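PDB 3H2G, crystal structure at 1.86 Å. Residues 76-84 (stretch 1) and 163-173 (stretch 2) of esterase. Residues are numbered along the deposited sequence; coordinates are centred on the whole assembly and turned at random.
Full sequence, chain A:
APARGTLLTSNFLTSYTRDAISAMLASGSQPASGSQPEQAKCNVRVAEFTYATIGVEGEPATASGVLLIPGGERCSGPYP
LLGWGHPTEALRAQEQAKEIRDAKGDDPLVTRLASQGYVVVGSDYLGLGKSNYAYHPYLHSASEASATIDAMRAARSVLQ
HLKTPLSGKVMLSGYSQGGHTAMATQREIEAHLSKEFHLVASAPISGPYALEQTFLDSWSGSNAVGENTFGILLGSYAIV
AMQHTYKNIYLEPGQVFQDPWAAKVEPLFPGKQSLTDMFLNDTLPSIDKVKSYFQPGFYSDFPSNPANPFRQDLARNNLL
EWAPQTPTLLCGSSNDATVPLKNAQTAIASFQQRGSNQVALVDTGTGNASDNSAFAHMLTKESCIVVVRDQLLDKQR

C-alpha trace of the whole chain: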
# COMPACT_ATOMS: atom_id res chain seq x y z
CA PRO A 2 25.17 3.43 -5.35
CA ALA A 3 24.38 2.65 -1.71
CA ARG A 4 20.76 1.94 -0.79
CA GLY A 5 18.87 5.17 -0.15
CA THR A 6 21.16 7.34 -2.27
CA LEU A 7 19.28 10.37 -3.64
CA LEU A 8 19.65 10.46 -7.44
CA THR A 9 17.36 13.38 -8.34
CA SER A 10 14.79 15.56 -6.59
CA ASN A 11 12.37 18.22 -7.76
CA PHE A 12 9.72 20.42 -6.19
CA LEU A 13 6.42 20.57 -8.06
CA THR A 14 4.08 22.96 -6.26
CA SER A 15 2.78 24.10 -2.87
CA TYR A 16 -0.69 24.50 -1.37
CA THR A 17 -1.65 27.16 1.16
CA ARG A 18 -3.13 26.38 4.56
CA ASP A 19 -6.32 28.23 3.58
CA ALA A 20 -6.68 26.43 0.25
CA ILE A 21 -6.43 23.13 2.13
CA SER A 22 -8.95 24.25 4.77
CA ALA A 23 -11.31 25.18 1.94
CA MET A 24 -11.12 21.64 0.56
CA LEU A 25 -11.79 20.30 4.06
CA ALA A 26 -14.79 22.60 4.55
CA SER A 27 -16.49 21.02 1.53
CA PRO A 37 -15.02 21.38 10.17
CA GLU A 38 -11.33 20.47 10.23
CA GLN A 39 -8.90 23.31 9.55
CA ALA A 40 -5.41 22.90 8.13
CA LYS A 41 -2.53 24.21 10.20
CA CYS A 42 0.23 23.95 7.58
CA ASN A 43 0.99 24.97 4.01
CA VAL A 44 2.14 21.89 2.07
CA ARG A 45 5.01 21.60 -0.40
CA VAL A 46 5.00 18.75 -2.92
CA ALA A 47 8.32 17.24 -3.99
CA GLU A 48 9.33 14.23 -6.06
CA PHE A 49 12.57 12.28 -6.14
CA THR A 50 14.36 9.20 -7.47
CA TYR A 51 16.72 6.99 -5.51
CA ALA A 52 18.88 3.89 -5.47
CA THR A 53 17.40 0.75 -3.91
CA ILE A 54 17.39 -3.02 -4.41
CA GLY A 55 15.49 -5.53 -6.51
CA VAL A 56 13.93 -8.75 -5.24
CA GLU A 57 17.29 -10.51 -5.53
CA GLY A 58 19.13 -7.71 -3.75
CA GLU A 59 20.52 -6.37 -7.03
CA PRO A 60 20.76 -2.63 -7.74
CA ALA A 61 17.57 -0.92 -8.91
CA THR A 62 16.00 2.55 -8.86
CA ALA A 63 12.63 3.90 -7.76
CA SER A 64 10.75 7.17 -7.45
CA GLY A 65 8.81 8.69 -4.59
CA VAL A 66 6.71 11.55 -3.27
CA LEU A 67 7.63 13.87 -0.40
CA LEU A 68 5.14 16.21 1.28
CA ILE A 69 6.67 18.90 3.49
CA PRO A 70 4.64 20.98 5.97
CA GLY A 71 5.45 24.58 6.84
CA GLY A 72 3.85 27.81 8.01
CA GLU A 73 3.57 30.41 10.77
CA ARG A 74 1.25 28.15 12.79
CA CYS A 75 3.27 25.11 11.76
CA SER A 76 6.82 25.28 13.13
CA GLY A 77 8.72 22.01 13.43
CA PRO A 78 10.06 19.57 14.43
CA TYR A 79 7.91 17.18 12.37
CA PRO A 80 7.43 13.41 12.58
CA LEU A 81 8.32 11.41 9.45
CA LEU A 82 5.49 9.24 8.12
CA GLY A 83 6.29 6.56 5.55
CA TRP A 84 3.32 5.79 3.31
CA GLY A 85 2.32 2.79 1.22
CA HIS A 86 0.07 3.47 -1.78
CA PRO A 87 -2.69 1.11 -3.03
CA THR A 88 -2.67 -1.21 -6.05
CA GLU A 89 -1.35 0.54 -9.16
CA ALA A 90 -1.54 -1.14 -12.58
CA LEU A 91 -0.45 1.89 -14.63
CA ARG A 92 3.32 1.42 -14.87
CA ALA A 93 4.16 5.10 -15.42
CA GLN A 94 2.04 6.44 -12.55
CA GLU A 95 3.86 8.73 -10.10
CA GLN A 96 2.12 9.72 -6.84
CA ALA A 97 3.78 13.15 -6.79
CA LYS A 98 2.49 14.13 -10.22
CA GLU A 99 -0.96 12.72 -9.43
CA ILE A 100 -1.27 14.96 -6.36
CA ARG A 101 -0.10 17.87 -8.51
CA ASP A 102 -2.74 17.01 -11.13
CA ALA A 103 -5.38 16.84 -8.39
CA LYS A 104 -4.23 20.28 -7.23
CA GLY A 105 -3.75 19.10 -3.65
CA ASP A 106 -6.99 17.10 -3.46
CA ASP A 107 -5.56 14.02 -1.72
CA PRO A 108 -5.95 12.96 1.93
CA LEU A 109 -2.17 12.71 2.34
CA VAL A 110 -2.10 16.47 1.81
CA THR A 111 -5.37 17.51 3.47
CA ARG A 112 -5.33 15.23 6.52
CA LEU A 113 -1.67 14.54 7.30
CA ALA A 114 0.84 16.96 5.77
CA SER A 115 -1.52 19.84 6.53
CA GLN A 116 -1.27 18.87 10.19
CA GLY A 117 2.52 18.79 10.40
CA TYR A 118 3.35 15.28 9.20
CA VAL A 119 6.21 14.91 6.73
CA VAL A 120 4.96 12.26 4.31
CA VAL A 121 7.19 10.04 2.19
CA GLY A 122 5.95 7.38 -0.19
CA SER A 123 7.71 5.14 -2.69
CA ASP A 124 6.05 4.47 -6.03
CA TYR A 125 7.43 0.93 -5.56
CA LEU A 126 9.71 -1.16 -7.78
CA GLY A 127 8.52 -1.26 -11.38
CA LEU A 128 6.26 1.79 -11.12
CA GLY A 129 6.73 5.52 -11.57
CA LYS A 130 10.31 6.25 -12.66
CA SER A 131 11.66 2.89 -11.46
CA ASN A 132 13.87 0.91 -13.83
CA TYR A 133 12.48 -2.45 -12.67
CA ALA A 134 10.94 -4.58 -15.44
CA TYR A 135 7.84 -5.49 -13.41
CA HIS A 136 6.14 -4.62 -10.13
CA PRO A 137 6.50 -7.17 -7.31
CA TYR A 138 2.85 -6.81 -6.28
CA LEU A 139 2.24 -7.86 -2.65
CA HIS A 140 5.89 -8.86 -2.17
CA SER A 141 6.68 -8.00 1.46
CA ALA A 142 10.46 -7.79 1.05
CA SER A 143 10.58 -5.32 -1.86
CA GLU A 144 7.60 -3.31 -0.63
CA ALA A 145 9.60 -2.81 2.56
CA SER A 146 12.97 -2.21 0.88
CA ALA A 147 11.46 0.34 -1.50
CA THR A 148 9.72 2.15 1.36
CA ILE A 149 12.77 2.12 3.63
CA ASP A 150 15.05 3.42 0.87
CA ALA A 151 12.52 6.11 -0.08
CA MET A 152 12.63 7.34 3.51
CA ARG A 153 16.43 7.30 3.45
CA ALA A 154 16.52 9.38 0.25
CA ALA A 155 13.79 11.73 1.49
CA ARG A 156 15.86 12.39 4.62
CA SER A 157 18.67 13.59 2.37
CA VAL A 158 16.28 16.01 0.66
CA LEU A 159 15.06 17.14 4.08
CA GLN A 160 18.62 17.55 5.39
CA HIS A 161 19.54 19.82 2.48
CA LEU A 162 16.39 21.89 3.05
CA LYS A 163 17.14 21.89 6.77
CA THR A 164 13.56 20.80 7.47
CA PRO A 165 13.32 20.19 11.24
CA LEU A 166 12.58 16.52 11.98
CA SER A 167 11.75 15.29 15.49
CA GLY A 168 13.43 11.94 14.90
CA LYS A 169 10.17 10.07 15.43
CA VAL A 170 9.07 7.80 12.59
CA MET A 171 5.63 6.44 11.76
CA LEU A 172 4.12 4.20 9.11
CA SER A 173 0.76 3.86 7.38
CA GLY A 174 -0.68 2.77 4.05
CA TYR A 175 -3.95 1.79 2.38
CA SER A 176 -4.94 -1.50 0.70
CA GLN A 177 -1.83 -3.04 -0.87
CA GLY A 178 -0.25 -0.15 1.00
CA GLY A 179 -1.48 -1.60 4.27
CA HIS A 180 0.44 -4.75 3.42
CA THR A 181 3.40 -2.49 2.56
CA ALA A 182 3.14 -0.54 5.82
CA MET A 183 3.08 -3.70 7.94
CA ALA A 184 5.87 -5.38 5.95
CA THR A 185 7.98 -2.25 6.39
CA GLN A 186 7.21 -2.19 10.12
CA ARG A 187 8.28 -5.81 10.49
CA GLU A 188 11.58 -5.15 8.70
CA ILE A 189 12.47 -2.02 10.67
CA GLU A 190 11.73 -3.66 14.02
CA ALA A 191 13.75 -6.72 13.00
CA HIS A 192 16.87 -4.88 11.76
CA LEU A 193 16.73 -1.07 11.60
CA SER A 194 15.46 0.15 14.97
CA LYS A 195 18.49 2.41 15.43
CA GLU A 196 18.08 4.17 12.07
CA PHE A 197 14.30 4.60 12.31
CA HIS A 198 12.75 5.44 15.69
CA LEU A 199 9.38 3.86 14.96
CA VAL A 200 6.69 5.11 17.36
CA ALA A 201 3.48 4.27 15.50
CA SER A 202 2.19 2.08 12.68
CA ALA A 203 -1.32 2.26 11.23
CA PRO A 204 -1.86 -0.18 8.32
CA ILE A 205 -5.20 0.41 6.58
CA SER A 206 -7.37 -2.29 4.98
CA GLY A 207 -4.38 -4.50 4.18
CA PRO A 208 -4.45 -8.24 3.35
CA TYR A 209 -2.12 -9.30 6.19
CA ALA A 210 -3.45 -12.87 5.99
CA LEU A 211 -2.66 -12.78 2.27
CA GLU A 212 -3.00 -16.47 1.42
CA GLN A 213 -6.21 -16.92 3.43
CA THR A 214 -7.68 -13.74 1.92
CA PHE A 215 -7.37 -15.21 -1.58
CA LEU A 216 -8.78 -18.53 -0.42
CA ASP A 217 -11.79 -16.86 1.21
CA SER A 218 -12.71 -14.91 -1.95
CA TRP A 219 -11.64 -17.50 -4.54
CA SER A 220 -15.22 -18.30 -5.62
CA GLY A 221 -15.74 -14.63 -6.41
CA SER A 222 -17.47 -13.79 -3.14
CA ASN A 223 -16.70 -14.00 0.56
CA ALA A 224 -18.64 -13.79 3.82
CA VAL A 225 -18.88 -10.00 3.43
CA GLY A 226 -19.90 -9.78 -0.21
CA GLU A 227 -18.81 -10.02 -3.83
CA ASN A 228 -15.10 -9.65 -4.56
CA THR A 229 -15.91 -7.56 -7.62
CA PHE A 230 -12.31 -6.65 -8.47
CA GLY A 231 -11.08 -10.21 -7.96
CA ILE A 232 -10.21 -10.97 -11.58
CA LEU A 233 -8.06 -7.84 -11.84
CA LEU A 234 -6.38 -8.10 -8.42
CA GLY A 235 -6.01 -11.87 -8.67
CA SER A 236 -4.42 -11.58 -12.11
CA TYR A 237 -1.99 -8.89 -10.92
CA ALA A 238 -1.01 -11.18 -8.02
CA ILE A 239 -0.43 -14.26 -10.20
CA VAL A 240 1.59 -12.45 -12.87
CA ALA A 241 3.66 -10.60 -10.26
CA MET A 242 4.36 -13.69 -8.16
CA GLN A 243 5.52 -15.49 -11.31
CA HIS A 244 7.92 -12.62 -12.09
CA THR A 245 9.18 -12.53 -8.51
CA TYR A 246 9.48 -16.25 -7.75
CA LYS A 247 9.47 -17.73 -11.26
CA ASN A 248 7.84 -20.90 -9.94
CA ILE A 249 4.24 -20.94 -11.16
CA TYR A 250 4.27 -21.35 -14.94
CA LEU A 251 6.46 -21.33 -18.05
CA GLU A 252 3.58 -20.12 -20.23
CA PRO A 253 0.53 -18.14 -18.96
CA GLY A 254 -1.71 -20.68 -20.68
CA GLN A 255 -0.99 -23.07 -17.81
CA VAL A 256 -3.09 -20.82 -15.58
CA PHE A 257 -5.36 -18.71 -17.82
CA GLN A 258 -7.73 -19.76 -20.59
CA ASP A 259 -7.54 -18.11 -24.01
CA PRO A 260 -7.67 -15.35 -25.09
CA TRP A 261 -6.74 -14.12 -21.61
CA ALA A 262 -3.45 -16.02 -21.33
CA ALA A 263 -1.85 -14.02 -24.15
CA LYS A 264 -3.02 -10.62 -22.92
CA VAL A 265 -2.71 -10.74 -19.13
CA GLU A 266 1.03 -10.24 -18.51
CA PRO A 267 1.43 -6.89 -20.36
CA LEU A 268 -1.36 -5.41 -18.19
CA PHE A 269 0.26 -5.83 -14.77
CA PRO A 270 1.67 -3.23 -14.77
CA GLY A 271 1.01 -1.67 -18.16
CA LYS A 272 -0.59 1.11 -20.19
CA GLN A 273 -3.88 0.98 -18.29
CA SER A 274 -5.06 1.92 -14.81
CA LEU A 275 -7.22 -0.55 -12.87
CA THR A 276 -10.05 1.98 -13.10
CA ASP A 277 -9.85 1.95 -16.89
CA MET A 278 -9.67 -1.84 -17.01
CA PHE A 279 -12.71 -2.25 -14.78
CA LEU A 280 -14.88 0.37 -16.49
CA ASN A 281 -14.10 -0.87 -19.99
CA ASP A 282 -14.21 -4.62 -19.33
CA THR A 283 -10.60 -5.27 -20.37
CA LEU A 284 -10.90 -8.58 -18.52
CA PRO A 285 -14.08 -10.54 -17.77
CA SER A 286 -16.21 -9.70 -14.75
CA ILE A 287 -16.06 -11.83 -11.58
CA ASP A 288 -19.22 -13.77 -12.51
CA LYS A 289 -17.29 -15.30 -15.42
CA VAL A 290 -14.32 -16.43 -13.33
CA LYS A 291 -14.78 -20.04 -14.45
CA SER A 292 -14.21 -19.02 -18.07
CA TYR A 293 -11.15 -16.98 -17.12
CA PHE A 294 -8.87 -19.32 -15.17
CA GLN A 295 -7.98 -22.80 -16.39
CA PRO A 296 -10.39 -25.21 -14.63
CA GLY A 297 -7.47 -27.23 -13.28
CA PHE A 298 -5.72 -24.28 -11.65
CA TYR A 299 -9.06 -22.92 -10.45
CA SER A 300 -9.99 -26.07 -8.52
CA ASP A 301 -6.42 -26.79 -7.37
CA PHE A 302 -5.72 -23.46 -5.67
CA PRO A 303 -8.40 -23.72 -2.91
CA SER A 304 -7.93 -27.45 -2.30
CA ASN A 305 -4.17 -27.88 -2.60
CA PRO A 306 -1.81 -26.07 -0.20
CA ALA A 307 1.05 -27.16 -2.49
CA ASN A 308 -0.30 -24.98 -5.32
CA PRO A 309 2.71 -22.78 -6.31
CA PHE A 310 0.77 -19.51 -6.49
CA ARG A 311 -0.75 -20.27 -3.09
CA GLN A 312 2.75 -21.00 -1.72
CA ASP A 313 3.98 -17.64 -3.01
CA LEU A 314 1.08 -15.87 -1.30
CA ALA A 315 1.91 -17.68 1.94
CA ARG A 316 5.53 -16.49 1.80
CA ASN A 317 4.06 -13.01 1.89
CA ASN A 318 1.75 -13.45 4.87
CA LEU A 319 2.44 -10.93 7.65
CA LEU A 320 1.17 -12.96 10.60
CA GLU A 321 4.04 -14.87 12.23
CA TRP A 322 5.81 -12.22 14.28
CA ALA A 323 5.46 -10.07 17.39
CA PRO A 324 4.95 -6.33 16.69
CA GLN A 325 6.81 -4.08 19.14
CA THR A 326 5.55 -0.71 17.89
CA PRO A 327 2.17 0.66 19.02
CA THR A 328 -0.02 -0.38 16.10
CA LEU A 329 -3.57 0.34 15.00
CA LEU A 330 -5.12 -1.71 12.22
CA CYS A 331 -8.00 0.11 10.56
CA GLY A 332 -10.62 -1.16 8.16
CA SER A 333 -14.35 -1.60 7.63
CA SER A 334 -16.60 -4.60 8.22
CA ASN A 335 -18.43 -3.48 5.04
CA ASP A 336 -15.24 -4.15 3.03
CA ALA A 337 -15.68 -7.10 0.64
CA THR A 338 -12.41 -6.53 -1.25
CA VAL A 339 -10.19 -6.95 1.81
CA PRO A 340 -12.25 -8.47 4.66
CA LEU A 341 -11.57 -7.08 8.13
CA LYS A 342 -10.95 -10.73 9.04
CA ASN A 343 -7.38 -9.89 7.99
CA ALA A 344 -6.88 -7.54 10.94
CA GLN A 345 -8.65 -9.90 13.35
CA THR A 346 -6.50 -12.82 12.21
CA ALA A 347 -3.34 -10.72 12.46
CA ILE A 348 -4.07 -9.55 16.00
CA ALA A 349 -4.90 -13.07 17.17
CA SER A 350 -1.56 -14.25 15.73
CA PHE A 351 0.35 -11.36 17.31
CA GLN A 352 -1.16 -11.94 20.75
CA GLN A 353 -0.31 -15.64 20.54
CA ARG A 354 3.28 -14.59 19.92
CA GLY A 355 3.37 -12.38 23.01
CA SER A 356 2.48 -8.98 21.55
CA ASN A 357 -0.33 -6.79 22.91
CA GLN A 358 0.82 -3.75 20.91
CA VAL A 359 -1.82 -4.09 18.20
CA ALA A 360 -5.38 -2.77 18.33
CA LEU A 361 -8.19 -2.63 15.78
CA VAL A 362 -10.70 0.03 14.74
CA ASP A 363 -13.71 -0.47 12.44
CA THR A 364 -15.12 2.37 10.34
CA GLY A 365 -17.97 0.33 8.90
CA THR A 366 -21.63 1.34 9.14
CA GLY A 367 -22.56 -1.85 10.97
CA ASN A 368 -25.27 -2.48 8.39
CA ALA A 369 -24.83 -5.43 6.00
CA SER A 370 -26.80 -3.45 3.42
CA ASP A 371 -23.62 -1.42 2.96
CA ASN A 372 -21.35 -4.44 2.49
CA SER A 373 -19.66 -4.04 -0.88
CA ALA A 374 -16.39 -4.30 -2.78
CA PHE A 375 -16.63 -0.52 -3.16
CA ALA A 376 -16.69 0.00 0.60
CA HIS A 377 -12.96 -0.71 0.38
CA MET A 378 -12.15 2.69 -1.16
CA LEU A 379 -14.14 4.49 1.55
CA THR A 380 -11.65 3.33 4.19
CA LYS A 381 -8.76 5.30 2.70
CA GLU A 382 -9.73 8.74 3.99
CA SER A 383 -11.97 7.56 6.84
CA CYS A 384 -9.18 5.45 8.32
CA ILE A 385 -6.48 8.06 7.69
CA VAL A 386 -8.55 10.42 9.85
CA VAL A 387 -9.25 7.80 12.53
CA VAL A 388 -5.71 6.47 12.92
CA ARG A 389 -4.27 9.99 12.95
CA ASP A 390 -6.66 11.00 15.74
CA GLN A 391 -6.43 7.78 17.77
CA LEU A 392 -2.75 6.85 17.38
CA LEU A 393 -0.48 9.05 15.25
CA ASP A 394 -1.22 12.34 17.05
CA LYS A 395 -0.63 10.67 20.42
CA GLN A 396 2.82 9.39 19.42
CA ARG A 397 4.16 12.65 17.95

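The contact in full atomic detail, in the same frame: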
# COMPACT_ATOMS: atom_id res chain seq x y z
N SER A 76 5.38 25.43 12.95
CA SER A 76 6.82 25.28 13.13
C SER A 76 7.13 23.82 13.46
O SER A 76 6.28 23.10 13.98
CB SER A 76 7.31 26.18 14.27
OG SER A 76 6.68 25.85 15.49
N GLY A 77 8.34 23.38 13.14
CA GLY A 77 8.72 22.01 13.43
C GLY A 77 9.01 21.80 14.91
O GLY A 77 8.67 22.67 15.72
N PRO A 78 9.62 20.67 15.29
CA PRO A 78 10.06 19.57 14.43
C PRO A 78 8.85 18.74 13.99
O PRO A 78 7.82 18.74 14.66
CB PRO A 78 11.00 18.76 15.32
CG PRO A 78 11.36 19.71 16.43
CD PRO A 78 10.09 20.46 16.67
N TYR A 79 9.00 18.00 12.89
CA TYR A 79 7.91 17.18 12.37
C TYR A 79 8.23 15.70 12.38
O TYR A 79 9.37 15.30 12.19
CB TYR A 79 7.60 17.56 10.92
CG TYR A 79 7.50 19.04 10.65
CD1 TYR A 79 6.45 19.79 11.18
CD2 TYR A 79 8.45 19.68 9.86
CE1 TYR A 79 6.35 21.16 10.92
CE2 TYR A 79 8.36 21.04 9.60
CZ TYR A 79 7.31 21.78 10.13
OH TYR A 79 7.23 23.12 9.87
N PRO A 80 7.20 14.86 12.59
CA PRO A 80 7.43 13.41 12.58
C PRO A 80 7.53 13.01 11.11
O PRO A 80 7.02 13.73 10.24
CB PRO A 80 6.17 12.87 13.25
CG PRO A 80 5.12 13.84 12.80
CD PRO A 80 5.82 15.18 12.97
N LEU A 81 8.18 11.89 10.82
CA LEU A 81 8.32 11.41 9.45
C LEU A 81 7.42 10.20 9.26
O LEU A 81 7.62 9.17 9.90
CB LEU A 81 9.77 11.02 9.17
CG LEU A 81 10.06 10.45 7.77
CD1 LEU A 81 9.76 11.50 6.72
CD2 LEU A 81 11.52 10.01 7.68
N LEU A 82 6.43 10.33 8.38
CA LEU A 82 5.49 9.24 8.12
C LEU A 82 5.73 8.58 6.76
O LEU A 82 5.60 9.23 5.72
CB LEU A 82 4.05 9.77 8.18
CG LEU A 82 2.93 8.78 7.83
CD1 LEU A 82 2.90 7.67 8.86
CD2 LEU A 82 1.60 9.51 7.79
N GLY A 83 6.07 7.30 6.78
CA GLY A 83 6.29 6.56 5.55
C GLY A 83 4.93 6.04 5.11
O GLY A 83 4.19 5.49 5.93
N TRP A 84 4.62 6.20 3.83
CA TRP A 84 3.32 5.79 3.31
C TRP A 84 3.35 4.76 2.19
O TRP A 84 4.19 4.83 1.28
CB TRP A 84 2.57 7.04 2.82
CG TRP A 84 1.28 6.75 2.11
CD1 TRP A 84 1.08 6.65 0.75
CD2 TRP A 84 0.01 6.50 2.72
NE1 TRP A 84 -0.24 6.36 0.49
CE2 TRP A 84 -0.92 6.25 1.68
CE3 TRP A 84 -0.44 6.45 4.05
CZ2 TRP A 84 -2.26 5.97 1.92
CZ3 TRP A 84 -1.78 6.16 4.29
CH2 TRP A 84 -2.68 5.93 3.23
N LYS A 163 17.06 21.58 5.35
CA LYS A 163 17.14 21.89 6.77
C LYS A 163 15.77 21.82 7.44
O LYS A 163 15.51 22.52 8.42
CB LYS A 163 17.80 23.25 7.00
CG LYS A 163 19.27 23.27 6.63
CD LYS A 163 19.93 24.61 6.94
CE LYS A 163 21.41 24.58 6.60
NZ LYS A 163 22.07 25.89 6.85
N THR A 164 14.89 20.98 6.90
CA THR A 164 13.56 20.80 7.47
C THR A 164 13.76 20.16 8.84
O THR A 164 14.43 19.14 8.96
CB THR A 164 12.70 19.86 6.60
OG1 THR A 164 12.63 20.38 5.26
CG2 THR A 164 11.29 19.75 7.17
N PRO A 165 13.17 20.75 9.89
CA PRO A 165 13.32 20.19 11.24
C PRO A 165 12.50 18.92 11.51
O PRO A 165 11.27 18.95 11.53
CB PRO A 165 12.89 21.36 12.13
CG PRO A 165 11.81 22.00 11.32
CD PRO A 165 12.42 22.01 9.92
N LEU A 166 13.21 17.81 11.71
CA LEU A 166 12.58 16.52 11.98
C LEU A 166 12.74 16.19 13.46
O LEU A 166 13.80 16.44 14.04
CB LEU A 166 13.22 15.42 11.13
CG LEU A 166 13.16 15.63 9.61
CD1 LEU A 166 13.90 14.50 8.90
CD2 LEU A 166 11.71 15.69 9.16
N SER A 167 11.70 15.62 14.07
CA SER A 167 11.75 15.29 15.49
C SER A 167 12.56 14.03 15.76
O SER A 167 13.07 13.84 16.86
CB SER A 167 10.33 15.08 16.02
OG SER A 167 9.73 13.93 15.45
N GLY A 168 12.69 13.18 14.74
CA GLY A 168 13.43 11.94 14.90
C GLY A 168 12.45 10.79 15.00
O GLY A 168 12.81 9.63 14.80
N LYS A 169 11.20 11.10 15.31
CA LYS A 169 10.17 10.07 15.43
C LYS A 169 9.71 9.65 14.04
O LYS A 169 9.53 10.49 13.15
CB LYS A 169 8.99 10.59 16.25
CG LYS A 169 9.35 10.95 17.69
CD LYS A 169 8.12 11.31 18.50
CE LYS A 169 8.50 11.83 19.88
NZ LYS A 169 9.26 10.85 20.69
N VAL A 170 9.51 8.35 13.87
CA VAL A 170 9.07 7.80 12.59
C VAL A 170 7.77 7.04 12.75
O VAL A 170 7.53 6.39 13.77
CB VAL A 170 10.15 6.85 12.01
CG1 VAL A 170 9.69 6.28 10.68
CG2 VAL A 170 11.46 7.60 11.85
N MET A 171 6.92 7.13 11.74
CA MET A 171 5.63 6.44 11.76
C MET A 171 5.39 5.81 10.40
O MET A 171 6.05 6.16 9.42
CB MET A 171 4.51 7.42 12.08
CG MET A 171 4.64 8.08 13.44
SD MET A 171 3.26 9.18 13.74
CE MET A 171 3.94 10.24 15.04
N LEU A 172 4.45 4.88 10.35
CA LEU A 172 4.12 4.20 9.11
C LEU A 172 2.62 4.04 8.95
O LEU A 172 1.89 3.88 9.92
CB LEU A 172 4.75 2.81 9.08
CG LEU A 172 6.28 2.69 9.05
CD1 LEU A 172 6.69 1.24 9.30
CD2 LEU A 172 6.80 3.18 7.71
N SER A 173 2.17 4.07 7.70
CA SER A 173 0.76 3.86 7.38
C SER A 173 0.68 3.54 5.89
O SER A 173 1.67 3.66 5.17
CB SER A 173 -0.08 5.10 7.71
OG SER A 173 -1.46 4.78 7.63
O HOH W 1 11.11 12.78 12.25

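The parallel pairing of these two strands is interrupted by a beta bulge: Tyr79 pairs with Leu166, but Leu81 pairs with Val170, so the second stretch spends two more residues than the first over the same span. The chain turns a corner at Gly168, whose phi of 105° would jam a side chain against the preceding carbonyl oxygen, so glycine suits the place. A water fills the bulge, accepting from Gly168 N (3.0 Å) and donating to Tyr79 O (3.1 Å) and Lys169 O (2.9 Å). Ser167 OG steadies the same corner by accepting a hydrogen bond from Lys169 N at 3.2 Å.

On both sides of the bulge the bonding follows the parallel pattern, in which alternate residues of the first strand use both their N and O. Tyr79 N donates to Pro165 O at 2.8 Å, and Ser167 N donates to Tyr79 O at 3.0 Å. Proline is tolerated at 165 because the pairing there asks only for its carbonyl oxygen, and its missing N-H costs no bond to the first stretch. Beyond the bulge, Leu81 N reaches Lys169 O (3.0 Å) and Leu81 O receives Met171 N (2.8 Å); Gly83 N then reaches Met171 O (2.9 Å) and Gly83 O receives Ser173 N (3.0 Å). Pro80 lies between the bonding residues, where the lack of an N-H costs no bond to this partner. CA-H...O contacts supplement the ladder, as from Leu82 CA to Met171 O at 3.4 Å.

Before the strand, the peptide bond preceding Pro78 is cis. Gly77 CA lies 3.7 Å from Pro165 CG, and a CB on Gly77 would fall 2.3 Å from that same atom, a clash that glycine avoids. Pro78 CB packs 3.8 Å from Ser167 CB.

Tyr79 starts out to the same face as Leu81, but the end of its side chain comes nearer the second stretch: Tyr79 CE2 lies 4.0 Å from Pro165 CG, and the methyl Thr164 CG2 meets the ring edge at Tyr79 CD2, 3.9 Å away. Leu81, Val170 and Leu172 point to this same face of the sheet and are buried, as befits aliphatic side chains. Gly83 leaves room there, since a CB would sit a tight 3.0 Å from Leu172 CD2.

Leu82, Met171, Trp84 and Ser173 share the other face. Leu82 CD1 packs 3.6 Å from Met171 CB, while the flexible, unbranched Met171 extends far enough for its CE to lie 3.9 Å from Pro80 CB. The small Ser173 fits beside the broad indole, with Trp84 CZ3 3.6 Å from Ser173 OG; that hydroxyl is hydrogen-bonded elsewhere in the structure, so the buried group is not left without a partner.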